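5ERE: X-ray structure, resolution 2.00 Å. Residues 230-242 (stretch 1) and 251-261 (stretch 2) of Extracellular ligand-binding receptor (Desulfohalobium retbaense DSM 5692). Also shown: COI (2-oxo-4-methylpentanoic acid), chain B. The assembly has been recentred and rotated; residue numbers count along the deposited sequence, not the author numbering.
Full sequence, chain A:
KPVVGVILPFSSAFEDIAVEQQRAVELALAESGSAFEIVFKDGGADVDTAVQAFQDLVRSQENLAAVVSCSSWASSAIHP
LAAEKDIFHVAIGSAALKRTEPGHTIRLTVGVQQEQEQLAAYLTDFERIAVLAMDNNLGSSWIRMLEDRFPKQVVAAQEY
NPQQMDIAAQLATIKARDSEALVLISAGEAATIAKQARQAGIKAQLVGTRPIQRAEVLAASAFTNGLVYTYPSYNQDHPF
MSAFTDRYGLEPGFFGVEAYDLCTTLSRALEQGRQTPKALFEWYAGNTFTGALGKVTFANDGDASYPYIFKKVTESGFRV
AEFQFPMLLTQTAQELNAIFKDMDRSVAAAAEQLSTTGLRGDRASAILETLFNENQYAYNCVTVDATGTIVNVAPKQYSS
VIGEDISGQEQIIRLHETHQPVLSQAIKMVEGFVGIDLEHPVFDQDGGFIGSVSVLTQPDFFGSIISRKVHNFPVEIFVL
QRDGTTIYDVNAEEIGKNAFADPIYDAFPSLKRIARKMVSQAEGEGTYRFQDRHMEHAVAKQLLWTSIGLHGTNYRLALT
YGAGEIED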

# COMPACT_ATOMS: atom_id res chain seq x y z
N THR A 230 -8.94 -3.09 -6.48
CA THR A 230 -8.57 -2.46 -5.22
C THR A 230 -9.71 -1.59 -4.72
O THR A 230 -10.45 -1.00 -5.52
CB THR A 230 -7.30 -1.64 -5.34
OG1 THR A 230 -7.31 -0.89 -6.55
CG2 THR A 230 -6.11 -2.54 -5.32
N TYR A 231 -9.88 -1.54 -3.40
CA TYR A 231 -11.02 -0.87 -2.82
C TYR A 231 -10.75 -0.51 -1.32
O TYR A 231 -10.10 -1.27 -0.61
CB TYR A 231 -12.25 -1.77 -2.92
CG TYR A 231 -13.53 -1.04 -2.70
CD1 TYR A 231 -14.08 -0.27 -3.71
CD2 TYR A 231 -14.19 -1.12 -1.49
CE1 TYR A 231 -15.24 0.42 -3.51
CE2 TYR A 231 -15.37 -0.44 -1.27
CZ TYR A 231 -15.88 0.33 -2.27
OH TYR A 231 -17.04 1.00 -2.04
N PRO A 232 -11.24 0.66 -0.87
CA PRO A 232 -11.14 0.98 0.59
C PRO A 232 -11.70 -0.08 1.49
O PRO A 232 -12.74 -0.65 1.19
CB PRO A 232 -11.95 2.26 0.73
CG PRO A 232 -11.98 2.85 -0.66
CD PRO A 232 -11.97 1.69 -1.61
N SER A 233 -11.03 -0.37 2.60
CA SER A 233 -11.44 -1.54 3.39
C SER A 233 -12.47 -1.29 4.51
O SER A 233 -12.53 -2.09 5.43
CB SER A 233 -10.22 -2.18 4.04
OG SER A 233 -9.79 -1.42 5.13
N TYR A 234 -13.29 -0.25 4.43
CA TYR A 234 -14.25 0.02 5.52
C TYR A 234 -15.24 -1.13 5.64
O TYR A 234 -15.61 -1.73 4.62
CB TYR A 234 -15.00 1.34 5.27
CG TYR A 234 -15.81 1.37 4.01
CD1 TYR A 234 -17.05 0.74 3.92
CD2 TYR A 234 -15.34 2.04 2.88
CE1 TYR A 234 -17.79 0.76 2.74
CE2 TYR A 234 -16.08 2.07 1.71
CZ TYR A 234 -17.28 1.43 1.63
OH TYR A 234 -17.98 1.47 0.43
N ASN A 235 -15.71 -1.45 6.84
CA ASN A 235 -16.74 -2.49 6.97
C ASN A 235 -18.16 -1.94 6.85
O ASN A 235 -18.39 -0.74 6.89
CB ASN A 235 -16.59 -3.24 8.29
CG ASN A 235 -16.73 -2.36 9.49
OD1 ASN A 235 -17.60 -1.49 9.55
ND2 ASN A 235 -15.87 -2.57 10.47
N GLN A 236 -19.11 -2.86 6.79
CA GLN A 236 -20.53 -2.52 6.64
C GLN A 236 -21.22 -2.21 7.94
O GLN A 236 -22.42 -1.99 7.96
CB GLN A 236 -21.26 -3.67 5.95
CG GLN A 236 -20.60 -4.11 4.65
CD GLN A 236 -20.40 -2.96 3.68
OE1 GLN A 236 -21.23 -2.05 3.61
NE2 GLN A 236 -19.28 -2.99 2.94
N ASP A 237 -20.50 -2.17 9.04
CA ASP A 237 -21.17 -2.10 10.33
C ASP A 237 -21.60 -0.71 10.72
O ASP A 237 -22.33 -0.53 11.69
CB ASP A 237 -20.29 -2.71 11.41
CG ASP A 237 -20.12 -4.22 11.23
OD1 ASP A 237 -20.93 -4.82 10.50
OD2 ASP A 237 -19.18 -4.79 11.83
N HIS A 238 -21.18 0.30 9.97
CA HIS A 238 -21.51 1.66 10.35
C HIS A 238 -23.00 1.92 10.11
O HIS A 238 -23.53 1.50 9.09
CB HIS A 238 -20.66 2.66 9.55
CG HIS A 238 -20.72 4.04 10.10
ND1 HIS A 238 -21.74 4.92 9.81
CD2 HIS A 238 -19.88 4.71 10.93
CE1 HIS A 238 -21.54 6.06 10.44
NE2 HIS A 238 -20.41 5.96 11.12
N PRO A 239 -23.68 2.62 11.05
CA PRO A 239 -25.11 2.94 10.92
C PRO A 239 -25.55 3.67 9.65
O PRO A 239 -26.73 3.62 9.33
CB PRO A 239 -25.36 3.86 12.12
CG PRO A 239 -24.36 3.44 13.11
CD PRO A 239 -23.15 3.12 12.33
N PHE A 240 -24.64 4.36 8.97
CA PHE A 240 -24.94 5.02 7.71
C PHE A 240 -25.35 4.04 6.62
O PHE A 240 -26.28 4.32 5.90
CB PHE A 240 -23.73 5.82 7.21
CG PHE A 240 -23.89 6.33 5.80
CD1 PHE A 240 -24.74 7.39 5.51
CD2 PHE A 240 -23.22 5.73 4.76
CE1 PHE A 240 -24.88 7.85 4.20
CE2 PHE A 240 -23.36 6.20 3.47
CZ PHE A 240 -24.19 7.26 3.20
N MSE A 241 -24.65 2.90 6.51
CA MSE A 241 -24.96 1.86 5.50
C MSE A 241 -26.44 1.51 5.53
O MSE A 241 -27.16 1.62 4.55
CB MSE A 241 -24.18 0.56 5.75
CG MSE A 241 -22.73 0.71 6.01
SE MSE A 241 -21.92 1.52 4.50
CE MSE A 241 -21.09 2.85 5.63
N SER A 242 -26.88 1.11 6.71
CA SER A 242 -28.26 0.72 6.97
C SER A 242 -29.28 1.84 6.86
O SER A 242 -30.36 1.63 6.33
CB SER A 242 -28.36 0.09 8.35
OG SER A 242 -29.69 -0.27 8.63
N GLU A 251 -27.83 -0.10 -1.20
CA GLU A 251 -26.66 0.14 -0.40
C GLU A 251 -25.85 1.25 -1.05
O GLU A 251 -25.79 1.36 -2.28
CB GLU A 251 -25.85 -1.16 -0.24
N PRO A 252 -25.25 2.11 -0.22
CA PRO A 252 -24.36 3.14 -0.76
C PRO A 252 -22.99 2.57 -1.04
O PRO A 252 -22.50 1.79 -0.22
CB PRO A 252 -24.31 4.16 0.37
CG PRO A 252 -24.49 3.34 1.63
CD PRO A 252 -25.27 2.11 1.25
N GLY A 253 -22.37 2.94 -2.15
CA GLY A 253 -20.99 2.57 -2.38
C GLY A 253 -20.02 3.60 -1.82
O GLY A 253 -20.37 4.41 -0.98
N PHE A 254 -18.79 3.57 -2.33
CA PHE A 254 -17.71 4.40 -1.80
C PHE A 254 -18.08 5.86 -1.74
O PHE A 254 -17.76 6.57 -0.76
CB PHE A 254 -16.43 4.28 -2.65
CG PHE A 254 -15.47 5.37 -2.38
CD1 PHE A 254 -14.68 5.33 -1.26
CD2 PHE A 254 -15.43 6.49 -3.20
CE1 PHE A 254 -13.82 6.38 -0.95
CE2 PHE A 254 -14.59 7.54 -2.90
CZ PHE A 254 -13.79 7.48 -1.77
N PHE A 255 -18.71 6.34 -2.80
CA PHE A 255 -18.89 7.77 -2.91
C PHE A 255 -19.90 8.31 -1.90
O PHE A 255 -19.69 9.38 -1.36
CB PHE A 255 -19.32 8.14 -4.30
CG PHE A 255 -18.33 7.72 -5.35
CD1 PHE A 255 -17.29 8.57 -5.69
CD2 PHE A 255 -18.41 6.46 -5.96
CE1 PHE A 255 -16.34 8.20 -6.66
CE2 PHE A 255 -17.45 6.08 -6.93
CZ PHE A 255 -16.42 6.95 -7.27
N GLY A 256 -20.98 7.57 -1.68
CA GLY A 256 -21.90 7.87 -0.60
C GLY A 256 -21.22 7.89 0.76
O GLY A 256 -21.39 8.83 1.55
N VAL A 257 -20.45 6.84 1.05
CA VAL A 257 -19.78 6.70 2.34
C VAL A 257 -18.84 7.88 2.57
O VAL A 257 -18.82 8.50 3.65
CB VAL A 257 -18.98 5.36 2.41
CG1 VAL A 257 -18.05 5.31 3.65
CG2 VAL A 257 -19.91 4.18 2.37
N GLU A 258 -18.06 8.19 1.55
CA GLU A 258 -17.15 9.31 1.58
C GLU A 258 -17.86 10.65 1.79
O GLU A 258 -17.38 11.52 2.50
CB GLU A 258 -16.34 9.39 0.26
CG GLU A 258 -15.35 10.54 0.23
CD GLU A 258 -14.64 10.70 -1.14
OE1 GLU A 258 -15.35 10.72 -2.19
OE2 GLU A 258 -13.39 10.81 -1.15
N ALA A 259 -18.96 10.83 1.07
CA ALA A 259 -19.68 12.07 1.11
C ALA A 259 -20.35 12.23 2.50
O ALA A 259 -20.39 13.33 3.03
CB ALA A 259 -20.69 12.14 0.01
N TYR A 260 -20.80 11.12 3.09
CA TYR A 260 -21.35 11.15 4.43
C TYR A 260 -20.29 11.61 5.45
O TYR A 260 -20.58 12.43 6.33
CB TYR A 260 -21.91 9.77 4.84
CG TYR A 260 -22.42 9.72 6.25
CD1 TYR A 260 -23.72 10.12 6.55
CD2 TYR A 260 -21.60 9.30 7.30
CE1 TYR A 260 -24.21 10.10 7.87
CE2 TYR A 260 -22.08 9.28 8.63
CZ TYR A 260 -23.38 9.67 8.90
OH TYR A 260 -23.86 9.63 10.19
N ASP A 261 -19.06 11.08 5.37
CA ASP A 261 -18.03 11.53 6.32
C ASP A 261 -17.61 12.98 6.10
O ASP A 261 -17.26 13.69 7.07
CB ASP A 261 -16.78 10.66 6.27
CG ASP A 261 -16.95 9.34 7.00
OD1 ASP A 261 -18.05 9.08 7.53
OD2 ASP A 261 -15.97 8.56 7.03
C1 COI B . -12.05 10.02 -9.43
O1 COI B . -11.82 10.99 -10.20
O2 COI B . -11.19 9.59 -8.62
C2 COI B . -13.41 9.41 -9.44
O3 COI B . -13.67 8.45 -8.74
C3 COI B . -14.42 10.09 -10.34
C4 COI B . -15.67 9.28 -10.41
C5 COI B . -16.79 10.23 -10.78
C6 COI B . -15.41 8.21 -11.45

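No hydrogen bond crosses between the two stretches; the 559 Å² they bury, both sides summed, is held by apolar packing. The nearest polar approach is Tyr231 OH to Phe254 N at 3.1 Å, a distance that would suit a hydrogen bond, but the angle is poor and it is not counted as one.

The aromatic contacts centre on Phe240, which has 102 Å² covered by the other stretch, more than any other residue here. Its ring and that of Tyr260 have centroids 4.4 Å apart and planes inclined at 31°, an oblique pairing rather than a parallel one. Phe240 CD1 lies 3.1 Å from Tyr260 CD1, a tight carbon-carbon approach. Two CH-pi contacts reinforce the pair reciprocally: Phe240 CB lies 4.0 Å from the centroid of the Tyr260 ring, 7° off its normal, and Tyr260 CB lies 3.7 Å from the centroid of the Phe240 ring, 15° off its normal. Each ring therefore covers the other residue's CB. Both side chains have chi1 in the t well, and both CA-to-CB bonds point toward the opposite stretch. His238 adds a looser oblique contact with Tyr260, their centroids 5.8 Å apart and planes at 68°; its closest approach is CE1 to Tyr260 CE2, 3.7 Å.

A third CH-pi contact involves Tyr234, where Val257 CG1 sits 4.3 Å from the ring centroid and only 10° off the normal, squarely over one face.

Other apolar contacts extend the packing. Phe240 CE2 meets Pro252 CG at 3.6 Å and Val257 CG2 at 4.1 Å, so the ring touches both the loop before the second helix and the helix itself. Selenomethionine Met241 has its CA-to-CB bond sideways, yet the end of its side chain comes nearer, placing CE 3.7 Å from Val257 CG2. Farther along the contact, Pro232 CG lies 3.7 Å from Phe254 CD1.

Side-chain hydrogen bonds also form within the first stretch. Tyr231 OH and Tyr234 OH are 2.7 Å apart and hydrogen-bonded, with either able to donate; both hydroxyls lie near the start of the second helix, Tyr234 OH lying 3.7 Å from Gly253 C. At the start of the first helix, His238 ND1 accepts from Phe240 N at 3.1 Å with an angle of 167°, a nearly linear capping bond. The same imidazole thus caps its helix through ND1 and presents CE1 to Tyr260.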